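Local coordinates for EDD domain protein, DegV family (Ruminococcus gnavus, PDB 3JR7) that is of unknown function but belongs to the DegV family and probably binds lipids such as fatty acids, at residues A[184-189]-A[286-291]; A[45-50]-A[282-287]; A[91-96]-A[124-129]; A[83-88]-A[115-120]; A[135-140]-A[169-174]. All blocks are in the same frame, centred on the assembly; numbering follows the deposited sequence.

Overall arrangement
Contacts 3 and 4 both join helix 85-92 to helix 111-126 beside the first sheet, with centres about 12 Å apart, and their segments alternate along the chain. Contact 5 comes next in sequence, in the loop after strand 130-135, about 20 Å from the centre of contact 4. Contacts 1 and 2 share helix 283-289 near the end of the chain, their centres about 11 Å apart. Contact 2 brings that helix back to strand 42-51 and so closes a loop enclosing contacts 3, 4 and 5, which ties the two sheets together. Contacts 1, 2 and 5 contribute residues to the pocket holding a polyether, whereas contacts 3 and 4 hold two neighbouring helices together, contact 3 partly by hydrogen bonds.

Contact 1: residues A[184-189]-A[286-291]; sequences DTLRKN and TVYAND
Y288 reaches from helix 283-289 toward helix 184-188 and the residue after it, where T185, L186 and N189 meet it. CG of Y288 is anti to its own carbonyl carbon (chi1 -71°), and beyond it the ring runs across to the other segment. L186 approaches obliquely, its CD2 3.7 Å from Y288 CD1. T185 crosses the tyrosine at about a right angle, bringing CG2 to 3.9 Å from Y288 CD1 and 4.0 Å from V287 CG1; that same V287 methyl lies over one ring face, toward the rim. N189 also crosses at about a right angle, with amide and ring planes 77° apart. Its ND2 donates to Y288 OH at 2.9 Å in a fairly straight bond (162°), the hydroxyl lying almost in the amide plane. T80 OG1 is a second partner of that hydroxyl, and N189 is itself held by A78 and K79, which probably restricts the tyrosine tip. Two waters complete the seam: one, 2.7 Å from T185 OG1, donates to V287 O; the other accepts from L186 N and donates to Y288 O at 2.7 Å. The Y288 side chain lies about 4 Å from a bound polyether, marking this as pocket wall. Helix 184-188 follows strand 176-179 and helix 283-289 precedes strand 294-297, which pairs antiparallel with 176-179, while helix 64-73 touches T286 and N290.

Contact 2: residues A[45-50]-A[282-287]; sequences VALGIQ and SGISTV
I284 CD1 is the bump that fills the hollow between L47 and I49. It sits 3.7 Å from L47 CB and 3.8 Å from I49 CG1, and G48 O borders the same hollow at 4.0 Å from it. The bend at chi2 (-66°) turns CD1 into this place. L47 crosses I284 at about a right angle, its CB and CD2 both close to the end of the isoleucine, whereas I49 and I284 slide past each other in opposite directions. On the helix side a shallow dip lies at G283, where there is no side chain, and I49 CD1 settles there 4.0 Å from G283 C. V287 bounds the dip: it meets I49 tip to tip, V287 CG2 being 3.9 Å from I49 CG2. The axes of the short segments 48-50 and 283-287 approach to 9.5 Å, 36° from parallel, and T80 touches I49, I284 and V287 from strand 79-81. The polar work is done at the start of the helix. S282 OG caps it by accepting from S285 N at 3.1 Å, and S282 O takes both T286 N and T286 OG1, the hydroxyl approaching from above the carbonyl plane. D58 accepts from I284 N, while E31 accepts from S282 N and is bonded to S285 OG; acids placed there would suit a helix N-terminus. The side chains that meet across the interface are all apolar, and L47 lies about 4 Å from the bound polyether, an apolar wall, with S285 also in the pocket, that is consistent with lipid binding.

Contact 3: residues A[91-96]-A[124-129]; sequences SYHCDA and EEYGEK
K129 threads its side chain toward Y92, C94 and A96 and ends among their three carbonyl oxygens. CB leaves with CG anti to the backbone N (chi1 -170°), and the chain stays extended beyond CG. CD is the first atom to come near the other segment, 4.0 Å from Y92 O. CE then passes beside A96 O, and NZ finishes the reach with three hydrogen bonds: to A96 O at 2.7 Å, to Y92 O at 2.9 Å and to C94 O at 3.2 Å. The ammonium meets Y92 O nearly head on (174° at the oxygen) and A96 O in much the same manner, but stands above the carbonyl plane of C94. Three acceptors round one nitrogen match the three protons expected of a charged amine and would be expected to stabilise its charge. A second link is aromatic: H93 and Y126 form an offset stack, centroids 4.0 Å apart and planes within 11° of parallel. The closest atoms are H93 CE1 and Y126 CE1 at 3.5 Å. E125 CB lies over the opposite face of Y126, and Y122 meets the same tyrosine ring. This surface contact joins the turns that leave helices 85-92 and 111-126; the two turns lead into the adjacent parallel strands 98-103 and 130-135, and I99 of the former touches the K129 side chain.

Contact 4: residues A[83-88]-A[115-120]; sequences PSPERY and AVLGKN
A115 O, carbonyl of the residue that lies over the Y88 ring, is gripped twice: K119 N donates to it within the helix at 3.1 Å, and Y92 OH reaches it from one turn further along helix 85-92. The same alanine offers its methyl to the tyrosine in a CH-pi contact. A115 CB stands 3.7 Å from the centroid of the Y88 ring and only 5° off the ring normal, directly over the centre. A115 N comes to 3.5 Å from Y88 CD2, which brings the alanine backbone over that side of the ring as well. The hydroxyl at the far end of the Y88 ring is hydrogen-bonded to S111 OG. Nearby the helices come very close, P85 CA being 4.2 Å from G118 CA. G118 has no side chain, and P85 O drops to 3.4 Å from its CA, with Y88 CB bordering the same spot. Toward the surface P85 and L117 lie side by side and point the same way, P85 CG 3.7 Å from L117 CD2. Helix 85-92 is started by S84, whose OG accepts from R87 N at 3.1 Å in a nearly straight N-cap bond. Beneath the pair runs the first sheet: Y88 and A115 both rest on V101 and T103 of strand 98-103, Y88 also touches V45 of strand 42-51, and A115 also reaches V133 of strand 130-135.

Contact 5: residues A[135-140]-A[169-174]; sequences NSRSAS and CYIEEQ
I171 makes the dense part of this contact, pressing its two branches against the backbone of N135 and S136. Its CD1 is 3.8 Å from N135 O and its CG2 3.7 Å from S136 O. R137 crosses I171 at about a right angle and brings NH1 to 3.8 Å from I171 CG2. N135 ND2 lies over the centre of one face of the guanidinium, and E168 is a long, weak ionic partner; this is the more open side, where R137 is partly exposed. Toward Q174 the packing slackens: Q174 OE1 comes no nearer than 4.0 Å to S138 CB and 4.1 Å to S136 O. That glutamine is buried nonetheless, its extended chain held by NE2 donating to Y170 OH at 3.1 Å and to G142 O. On the outer surface of the same helix is C169, a cysteine known to form an interchain disulfide. The loop is shaped by its own bonds: R137 N donates to N135 OD1 at 3.0 Å, which makes an Asx turn, and S138 OG is bonded to T176 OG1. R137, S138 and A139 line the polyether pocket, with S138 about 5 Å from the molecule, and a binding loop at the C-terminal end of a parallel strand, here 130-135, is a classic feature of alpha/beta folds.

Contact 1: residues A[184-189]-A[286-291]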
# COMPACT_ATOMS: atom_id res chain seq x y z
N ASP A 184 -9.09 2.93 15.15
CA ASP A 184 -8.58 3.93 16.07
C ASP A 184 -7.17 4.46 15.73
O ASP A 184 -6.89 5.63 16.00
CB ASP A 184 -8.57 3.42 17.51
CG ASP A 184 -9.97 3.19 18.09
OD1 ASP A 184 -11.02 3.49 17.44
OD2 ASP A 184 -10.00 2.67 19.21
N THR A 185 -6.29 3.61 15.22
CA THR A 185 -4.92 4.07 14.91
C THR A 185 -4.97 5.10 13.76
O THR A 185 -4.35 6.17 13.85
CB THR A 185 -3.98 2.91 14.60
OG1 THR A 185 -4.15 1.91 15.62
CG2 THR A 185 -2.49 3.38 14.58
N LEU A 186 -5.76 4.82 12.73
CA LEU A 186 -5.99 5.79 11.65
C LEU A 186 -6.63 7.08 12.18
O LEU A 186 -6.23 8.21 11.81
CB LEU A 186 -6.83 5.19 10.52
CG LEU A 186 -6.11 4.23 9.53
CD1 LEU A 186 -7.12 3.35 8.75
CD2 LEU A 186 -5.07 4.96 8.57
N ARG A 187 -7.62 6.93 13.06
CA ARG A 187 -8.34 8.11 13.55
C ARG A 187 -7.42 8.97 14.40
O ARG A 187 -7.27 10.16 14.15
CB ARG A 187 -9.57 7.66 14.35
CG ARG A 187 -10.24 8.78 15.18
CD ARG A 187 -10.98 9.78 14.33
NE ARG A 187 -12.10 9.14 13.61
CZ ARG A 187 -12.83 9.71 12.65
NH1 ARG A 187 -12.60 10.95 12.24
NH2 ARG A 187 -13.80 9.00 12.08
N LYS A 188 -6.76 8.34 15.36
CA LYS A 188 -5.95 9.04 16.33
C LYS A 188 -4.70 9.66 15.69
O LYS A 188 -4.22 10.71 16.14
CB LYS A 188 -5.60 8.12 17.52
CG LYS A 188 -6.84 7.78 18.48
CD LYS A 188 -8.07 7.11 17.74
CE LYS A 188 -9.40 7.02 18.55
NZ LYS A 188 -10.56 6.47 17.71
N ASN A 189 -4.16 9.05 14.64
CA ASN A 189 -3.00 9.65 13.94
C ASN A 189 -3.39 10.63 12.82
O ASN A 189 -2.53 11.06 12.04
CB ASN A 189 -2.03 8.56 13.45
CG ASN A 189 -1.33 7.85 14.58
OD1 ASN A 189 -1.73 7.97 15.72
ND2 ASN A 189 -0.32 7.09 14.27
N THR A 286 0.10 -3.30 9.07
CA THR A 286 -0.36 -3.87 10.33
C THR A 286 -0.69 -2.80 11.36
O THR A 286 -1.77 -2.84 11.98
CB THR A 286 0.68 -4.82 10.88
OG1 THR A 286 0.75 -5.95 9.99
CG2 THR A 286 0.36 -5.22 12.31
N VAL A 287 0.19 -1.81 11.51
CA VAL A 287 -0.05 -0.76 12.49
C VAL A 287 -1.38 -0.03 12.25
O VAL A 287 -2.13 0.24 13.20
CB VAL A 287 1.11 0.24 12.51
CG1 VAL A 287 0.75 1.50 13.30
CG2 VAL A 287 2.41 -0.43 13.09
N TYR A 288 -1.68 0.31 11.00
CA TYR A 288 -2.90 1.06 10.68
C TYR A 288 -4.12 0.17 10.41
O TYR A 288 -5.26 0.59 10.67
CB TYR A 288 -2.62 2.06 9.54
CG TYR A 288 -1.75 3.20 10.05
CD1 TYR A 288 -2.29 4.23 10.82
CD2 TYR A 288 -0.39 3.20 9.87
CE1 TYR A 288 -1.54 5.25 11.29
CE2 TYR A 288 0.42 4.25 10.38
CZ TYR A 288 -0.17 5.26 11.09
OH TYR A 288 0.56 6.31 11.64
N ALA A 289 -3.93 -1.04 9.90
CA ALA A 289 -5.08 -1.92 9.63
C ALA A 289 -5.58 -2.62 10.90
O ALA A 289 -6.78 -2.88 11.07
CB ALA A 289 -4.72 -2.95 8.56
N ASN A 290 -4.62 -2.98 11.73
CA ASN A 290 -4.85 -3.68 12.98
C ASN A 290 -5.31 -5.11 12.77
O ASN A 290 -5.67 -5.53 11.63
CB ASN A 290 -5.80 -2.90 13.92
CG ASN A 290 -5.12 -1.73 14.60
OD1 ASN A 290 -5.58 -0.57 14.51
ND2 ASN A 290 -4.05 -2.03 15.32
N ASP A 291 -5.24 -5.86 13.86
CA ASP A 291 -5.60 -7.28 13.84
C ASP A 291 -6.97 -7.42 13.20
O ASP A 291 -7.90 -6.71 13.58
CB ASP A 291 -5.69 -7.77 15.30
CG ASP A 291 -5.82 -9.28 15.41
OD1 ASP A 291 -5.66 -10.05 14.42
OD2 ASP A 291 -6.01 -9.68 16.57
O HOH W 1 -2.18 0.06 15.95
O HOH W 2 -6.76 1.84 12.55

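Contact 2: residues A[45-50]-A[282-287]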
# COMPACT_ATOMS: atom_id res chain seq x y z
N VAL A 45 12.41 0.69 1.08
CA VAL A 45 12.92 1.73 1.96
C VAL A 45 12.01 1.77 3.16
O VAL A 45 10.78 1.98 3.03
CB VAL A 45 13.01 3.10 1.23
CG1 VAL A 45 13.35 4.22 2.18
CG2 VAL A 45 14.09 3.01 0.15
N ALA A 46 12.59 1.53 4.34
CA ALA A 46 11.82 1.27 5.56
C ALA A 46 11.32 2.52 6.22
O ALA A 46 12.05 3.54 6.31
CB ALA A 46 12.68 0.45 6.56
N LEU A 47 10.07 2.46 6.67
CA LEU A 47 9.54 3.45 7.59
C LEU A 47 9.88 3.06 9.03
O LEU A 47 10.34 1.95 9.28
CB LEU A 47 8.02 3.56 7.46
CG LEU A 47 7.51 4.41 6.31
CD1 LEU A 47 7.43 3.62 4.98
CD2 LEU A 47 6.17 5.07 6.69
N GLY A 48 9.66 3.99 9.95
CA GLY A 48 9.82 3.73 11.40
C GLY A 48 8.50 3.49 12.10
O GLY A 48 7.48 4.03 11.70
N ILE A 49 8.52 2.68 13.17
CA ILE A 49 7.33 2.48 14.00
C ILE A 49 7.76 2.73 15.43
O ILE A 49 8.79 2.25 15.84
CB ILE A 49 6.76 1.05 13.89
CG1 ILE A 49 6.21 0.79 12.49
CG2 ILE A 49 5.64 0.78 14.97
CD1 ILE A 49 6.27 -0.69 12.12
N GLN A 50 6.95 3.49 16.15
CA GLN A 50 7.20 3.86 17.54
C GLN A 50 6.00 3.53 18.43
O GLN A 50 4.90 4.04 18.22
CB GLN A 50 7.53 5.35 17.60
CG GLN A 50 8.72 5.71 16.65
CD GLN A 50 8.29 6.18 15.23
OE1 GLN A 50 7.26 6.84 15.07
NE2 GLN A 50 9.13 5.90 14.24
N SER A 282 2.25 -5.66 5.75
CA SER A 282 3.58 -5.16 6.16
C SER A 282 3.48 -4.55 7.57
O SER A 282 2.40 -4.43 8.13
CB SER A 282 4.01 -4.05 5.21
OG SER A 282 3.17 -2.89 5.43
N GLY A 283 4.61 -4.15 8.14
CA GLY A 283 4.63 -3.48 9.45
C GLY A 283 3.74 -2.25 9.48
O GLY A 283 2.89 -2.10 10.39
N ILE A 284 3.92 -1.33 8.52
CA ILE A 284 3.07 -0.12 8.53
C ILE A 284 1.59 -0.48 8.29
O ILE A 284 0.71 0.04 8.97
CB ILE A 284 3.56 0.89 7.50
CG1 ILE A 284 4.96 1.38 7.90
CG2 ILE A 284 2.58 2.06 7.36
CD1 ILE A 284 5.00 2.21 9.20
N SER A 285 1.34 -1.40 7.38
CA SER A 285 -0.02 -1.85 7.11
C SER A 285 -0.67 -2.47 8.36
O SER A 285 -1.83 -2.20 8.67
CB SER A 285 -0.03 -2.82 5.92
OG SER A 285 0.29 -2.15 4.67
N THR A 286 0.10 -3.30 9.07
CA THR A 286 -0.36 -3.87 10.33
C THR A 286 -0.69 -2.80 11.36
O THR A 286 -1.77 -2.84 11.98
CB THR A 286 0.68 -4.82 10.88
OG1 THR A 286 0.75 -5.95 9.99
CG2 THR A 286 0.36 -5.22 12.31
N VAL A 287 0.19 -1.81 11.51
CA VAL A 287 -0.05 -0.76 12.49
C VAL A 287 -1.38 -0.03 12.25
O VAL A 287 -2.13 0.24 13.20
CB VAL A 287 1.11 0.24 12.51
CG1 VAL A 287 0.75 1.50 13.30
CG2 VAL A 287 2.41 -0.43 13.09

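Contact 3: residues A[91-96]-A[124-129]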
# COMPACT_ATOMS: atom_id res chain seq x y z
N SER A 91 19.24 5.01 -1.93
CA SER A 91 18.64 3.92 -2.72
C SER A 91 18.66 4.22 -4.22
O SER A 91 18.62 3.30 -5.04
CB SER A 91 17.21 3.63 -2.26
OG SER A 91 16.27 4.62 -2.74
N TYR A 92 18.69 5.49 -4.59
CA TYR A 92 18.73 5.86 -6.01
C TYR A 92 20.13 5.66 -6.58
O TYR A 92 20.33 5.39 -7.76
CB TYR A 92 18.29 7.32 -6.20
CG TYR A 92 16.95 7.73 -5.64
CD1 TYR A 92 15.97 6.79 -5.30
CD2 TYR A 92 16.66 9.08 -5.44
CE1 TYR A 92 14.73 7.18 -4.77
CE2 TYR A 92 15.45 9.48 -4.94
CZ TYR A 92 14.48 8.52 -4.59
OH TYR A 92 13.25 8.94 -4.10
N HIS A 93 21.14 5.82 -5.73
CA HIS A 93 22.53 5.74 -6.18
C HIS A 93 22.95 4.26 -6.32
O HIS A 93 23.20 3.57 -5.31
CB HIS A 93 23.39 6.47 -5.16
CG HIS A 93 24.84 6.53 -5.49
ND1 HIS A 93 25.32 7.08 -6.65
CD2 HIS A 93 25.93 6.17 -4.76
CE1 HIS A 93 26.64 7.01 -6.66
NE2 HIS A 93 27.03 6.48 -5.52
N CYS A 94 22.99 3.79 -7.57
CA CYS A 94 23.29 2.39 -7.90
C CYS A 94 23.48 2.27 -9.41
O CYS A 94 23.36 3.24 -10.13
CB CYS A 94 22.16 1.46 -7.46
SG CYS A 94 20.58 1.81 -8.32
N ASP A 95 23.76 1.07 -9.88
CA ASP A 95 24.08 0.84 -11.28
C ASP A 95 22.88 0.83 -12.23
O ASP A 95 23.08 0.78 -13.45
CB ASP A 95 24.82 -0.53 -11.42
CG ASP A 95 26.25 -0.47 -10.95
OD1 ASP A 95 26.80 0.63 -10.72
OD2 ASP A 95 26.85 -1.55 -10.82
N ALA A 96 21.65 0.81 -11.69
CA ALA A 96 20.45 0.79 -12.53
C ALA A 96 20.29 2.14 -13.19
O ALA A 96 20.36 3.19 -12.54
CB ALA A 96 19.15 0.44 -11.72
N GLU A 124 21.86 17.08 -6.85
CA GLU A 124 22.88 17.99 -6.34
C GLU A 124 24.18 17.29 -6.10
O GLU A 124 25.22 17.91 -6.26
CB GLU A 124 22.45 18.65 -5.02
CG GLU A 124 21.31 19.56 -5.22
CD GLU A 124 20.67 20.01 -3.94
OE1 GLU A 124 21.19 19.68 -2.85
OE2 GLU A 124 19.64 20.70 -4.03
N GLU A 125 24.15 16.02 -5.72
CA GLU A 125 25.33 15.28 -5.43
C GLU A 125 25.88 14.52 -6.63
O GLU A 125 27.07 14.37 -6.74
CB GLU A 125 25.12 14.31 -4.27
CG GLU A 125 24.53 14.94 -3.02
CD GLU A 125 25.47 15.96 -2.31
OE1 GLU A 125 26.69 15.94 -2.53
OE2 GLU A 125 24.97 16.74 -1.52
N TYR A 126 25.03 14.03 -7.53
CA TYR A 126 25.53 13.12 -8.55
C TYR A 126 25.12 13.47 -9.98
O TYR A 126 25.47 12.73 -10.89
CB TYR A 126 25.06 11.70 -8.27
CG TYR A 126 25.42 11.17 -6.92
CD1 TYR A 126 26.72 10.77 -6.63
CD2 TYR A 126 24.45 11.02 -5.93
CE1 TYR A 126 27.04 10.26 -5.38
CE2 TYR A 126 24.75 10.51 -4.70
CZ TYR A 126 26.04 10.13 -4.43
OH TYR A 126 26.31 9.61 -3.20
N GLY A 127 24.37 14.53 -10.16
CA GLY A 127 23.86 14.92 -11.46
C GLY A 127 22.54 14.25 -11.84
O GLY A 127 21.88 13.59 -11.03
N GLU A 128 22.16 14.45 -13.09
CA GLU A 128 20.89 14.00 -13.64
C GLU A 128 20.78 12.45 -13.66
O GLU A 128 21.72 11.77 -13.96
CB GLU A 128 20.72 14.55 -15.09
CG GLU A 128 20.49 16.05 -15.16
CD GLU A 128 20.24 16.59 -16.60
OE1 GLU A 128 20.58 15.89 -17.60
OE2 GLU A 128 19.68 17.72 -16.71
N LYS A 129 19.61 11.92 -13.32
CA LYS A 129 19.35 10.49 -13.50
C LYS A 129 17.87 10.36 -13.76
O LYS A 129 17.09 11.21 -13.34
CB LYS A 129 19.78 9.69 -12.26
CG LYS A 129 19.76 8.18 -12.45
CD LYS A 129 20.27 7.38 -11.23
CE LYS A 129 20.62 5.98 -11.66
NZ LYS A 129 20.82 5.05 -10.58

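Contact 4: residues A[83-88]-A[115-120]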
# COMPACT_ATOMS: atom_id res chain seq x y z
N PRO A 83 10.32 7.47 5.62
CA PRO A 83 11.78 7.41 5.46
C PRO A 83 12.32 8.79 5.21
O PRO A 83 11.55 9.66 4.79
CB PRO A 83 11.95 6.58 4.18
CG PRO A 83 10.65 5.91 3.98
CD PRO A 83 9.63 6.86 4.47
N SER A 84 13.60 9.00 5.49
CA SER A 84 14.22 10.29 5.30
C SER A 84 14.63 10.49 3.85
O SER A 84 14.86 9.54 3.12
CB SER A 84 15.48 10.39 6.16
OG SER A 84 16.47 9.56 5.61
N PRO A 85 14.79 11.75 3.44
CA PRO A 85 15.23 12.00 2.06
C PRO A 85 16.58 11.36 1.79
O PRO A 85 16.83 10.93 0.67
CB PRO A 85 15.31 13.51 1.99
CG PRO A 85 14.26 13.97 3.02
CD PRO A 85 14.35 12.98 4.12
N GLU A 86 17.42 11.26 2.82
CA GLU A 86 18.76 10.76 2.63
C GLU A 86 18.74 9.28 2.35
O GLU A 86 19.52 8.81 1.54
CB GLU A 86 19.62 11.06 3.86
CG GLU A 86 19.91 12.57 4.00
CD GLU A 86 18.69 13.40 4.52
OE1 GLU A 86 17.79 12.84 5.20
OE2 GLU A 86 18.69 14.65 4.26
N ARG A 87 17.85 8.55 3.02
CA ARG A 87 17.70 7.15 2.72
C ARG A 87 17.21 6.93 1.29
O ARG A 87 17.61 5.98 0.64
CB ARG A 87 16.71 6.48 3.66
CG ARG A 87 17.17 5.10 4.09
CD ARG A 87 17.65 5.13 5.56
NE ARG A 87 16.73 6.00 6.30
CZ ARG A 87 15.42 5.76 6.50
NH1 ARG A 87 14.85 4.60 6.07
NH2 ARG A 87 14.70 6.69 7.14
N TYR A 88 16.29 7.76 0.82
CA TYR A 88 15.80 7.60 -0.55
C TYR A 88 16.94 7.88 -1.52
O TYR A 88 17.17 7.12 -2.48
CB TYR A 88 14.62 8.50 -0.80
CG TYR A 88 13.28 7.92 -0.42
CD1 TYR A 88 12.73 6.85 -1.14
CD2 TYR A 88 12.49 8.52 0.58
CE1 TYR A 88 11.52 6.35 -0.83
CE2 TYR A 88 11.22 8.04 0.86
CZ TYR A 88 10.77 6.94 0.15
OH TYR A 88 9.53 6.44 0.40
N ALA A 115 10.74 11.19 -0.77
CA ALA A 115 11.26 10.57 -1.97
C ALA A 115 11.61 11.63 -3.04
O ALA A 115 12.65 11.54 -3.68
CB ALA A 115 10.25 9.57 -2.54
N VAL A 116 10.74 12.64 -3.19
CA VAL A 116 10.97 13.75 -4.11
C VAL A 116 12.20 14.59 -3.70
O VAL A 116 13.06 14.93 -4.53
CB VAL A 116 9.69 14.62 -4.28
CG1 VAL A 116 9.98 15.99 -5.08
CG2 VAL A 116 8.59 13.80 -4.98
N LEU A 117 12.30 14.91 -2.43
CA LEU A 117 13.43 15.68 -1.92
C LEU A 117 14.71 14.83 -2.08
O LEU A 117 15.78 15.35 -2.41
CB LEU A 117 13.15 16.05 -0.44
CG LEU A 117 13.96 17.12 0.21
CD1 LEU A 117 13.86 18.43 -0.64
CD2 LEU A 117 13.42 17.33 1.66
N GLY A 118 14.61 13.52 -1.86
CA GLY A 118 15.73 12.64 -2.08
C GLY A 118 16.26 12.72 -3.51
O GLY A 118 17.47 12.64 -3.75
N LYS A 119 15.35 12.88 -4.46
CA LYS A 119 15.74 13.06 -5.86
C LYS A 119 16.47 14.41 -6.06
O LYS A 119 17.47 14.50 -6.79
CB LYS A 119 14.52 12.94 -6.78
CG LYS A 119 14.80 13.33 -8.18
CD LYS A 119 13.58 13.20 -9.05
CE LYS A 119 13.92 13.70 -10.47
NZ LYS A 119 12.91 13.33 -11.47
N ASN A 120 16.01 15.46 -5.37
CA ASN A 120 16.68 16.76 -5.48
C ASN A 120 18.10 16.67 -4.92
O ASN A 120 19.06 17.14 -5.56
CB ASN A 120 15.84 17.84 -4.80
CG ASN A 120 14.54 18.08 -5.55
OD1 ASN A 120 14.46 17.82 -6.74
ND2 ASN A 120 13.52 18.53 -4.87

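Contact 5: residues A[135-140]-A[169-174]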
# COMPACT_ATOMS: atom_id res chain seq x y z
N ASN A 135 3.35 8.80 -6.63
CA ASN A 135 2.47 8.92 -5.49
C ASN A 135 1.38 7.88 -5.76
O ASN A 135 0.57 8.08 -6.64
CB ASN A 135 1.86 10.33 -5.48
CG ASN A 135 0.72 10.50 -4.52
OD1 ASN A 135 0.44 9.62 -3.70
ND2 ASN A 135 0.05 11.66 -4.59
N SER A 136 1.31 6.82 -4.98
CA SER A 136 0.32 5.77 -5.21
C SER A 136 -1.12 6.23 -5.03
O SER A 136 -1.94 5.61 -5.56
CB SER A 136 0.50 4.57 -4.29
OG SER A 136 0.23 4.88 -2.94
N ARG A 137 -1.38 7.30 -4.27
CA ARG A 137 -2.72 7.67 -3.81
C ARG A 137 -3.43 6.51 -3.08
O ARG A 137 -4.65 6.37 -3.13
CB ARG A 137 -3.54 8.23 -4.97
CG ARG A 137 -2.91 9.60 -5.52
CD ARG A 137 -3.18 9.85 -7.01
NE ARG A 137 -2.43 11.03 -7.46
CZ ARG A 137 -1.19 11.04 -8.04
NH1 ARG A 137 -0.48 9.93 -8.35
NH2 ARG A 137 -0.65 12.24 -8.36
N SER A 138 -2.63 5.67 -2.42
CA SER A 138 -3.06 4.43 -1.86
C SER A 138 -2.10 4.02 -0.74
O SER A 138 -1.40 4.87 -0.18
CB SER A 138 -3.19 3.35 -2.98
OG SER A 138 -3.72 2.07 -2.51
N ALA A 139 -2.07 2.72 -0.42
CA ALA A 139 -1.26 2.16 0.65
C ALA A 139 -1.18 0.67 0.38
O ALA A 139 -1.95 0.13 -0.43
CB ALA A 139 -1.92 2.40 2.02
N SER A 140 -0.28 0.00 1.07
CA SER A 140 -0.27 -1.45 1.18
C SER A 140 -0.20 -2.04 -0.22
O SER A 140 0.65 -1.62 -1.01
CB SER A 140 -1.51 -1.92 1.99
OG SER A 140 -1.66 -3.36 2.03
N CYS A 169 -1.22 6.24 -15.46
CA CYS A 169 -2.57 5.87 -15.91
C CYS A 169 -3.13 4.76 -15.00
O CYS A 169 -4.25 4.85 -14.51
CB CYS A 169 -2.58 5.40 -17.38
SG CYS A 169 -4.19 4.67 -17.92
N TYR A 170 -2.35 3.72 -14.80
CA TYR A 170 -2.75 2.67 -13.89
C TYR A 170 -3.16 3.22 -12.51
O TYR A 170 -4.20 2.81 -11.95
CB TYR A 170 -1.67 1.58 -13.76
CG TYR A 170 -2.08 0.56 -12.71
CD1 TYR A 170 -3.23 -0.22 -12.89
CD2 TYR A 170 -1.38 0.41 -11.52
CE1 TYR A 170 -3.66 -1.10 -11.91
CE2 TYR A 170 -1.79 -0.51 -10.55
CZ TYR A 170 -2.94 -1.25 -10.75
OH TYR A 170 -3.40 -2.12 -9.79
N ILE A 171 -2.38 4.15 -11.96
CA ILE A 171 -2.69 4.75 -10.67
C ILE A 171 -4.07 5.40 -10.70
O ILE A 171 -4.88 5.24 -9.76
CB ILE A 171 -1.58 5.71 -10.26
CG1 ILE A 171 -0.31 4.88 -9.90
CG2 ILE A 171 -1.97 6.56 -9.10
CD1 ILE A 171 0.94 5.74 -9.65
N GLU A 172 -4.35 6.09 -11.78
CA GLU A 172 -5.65 6.74 -11.98
C GLU A 172 -6.81 5.72 -12.07
O GLU A 172 -7.89 5.99 -11.54
CB GLU A 172 -5.59 7.61 -13.27
CG GLU A 172 -6.84 8.45 -13.57
CD GLU A 172 -7.83 7.78 -14.51
OE1 GLU A 172 -7.54 6.68 -15.06
OE2 GLU A 172 -8.92 8.36 -14.69
N GLU A 173 -6.58 4.56 -12.67
CA GLU A 173 -7.60 3.50 -12.72
C GLU A 173 -7.79 2.77 -11.39
O GLU A 173 -8.89 2.26 -11.13
CB GLU A 173 -7.24 2.44 -13.77
CG GLU A 173 -7.12 3.10 -15.16
CD GLU A 173 -6.45 2.22 -16.24
OE1 GLU A 173 -5.62 1.33 -15.98
OE2 GLU A 173 -6.75 2.47 -17.41
N GLN A 174 -6.73 2.73 -10.58
CA GLN A 174 -6.69 1.91 -9.36
C GLN A 174 -7.51 2.50 -8.22
O GLN A 174 -7.30 3.66 -7.86
CB GLN A 174 -5.23 1.76 -8.91
CG GLN A 174 -4.99 0.75 -7.80
CD GLN A 174 -3.57 0.84 -7.25
OE1 GLN A 174 -3.22 1.84 -6.63
NE2 GLN A 174 -2.76 -0.22 -7.43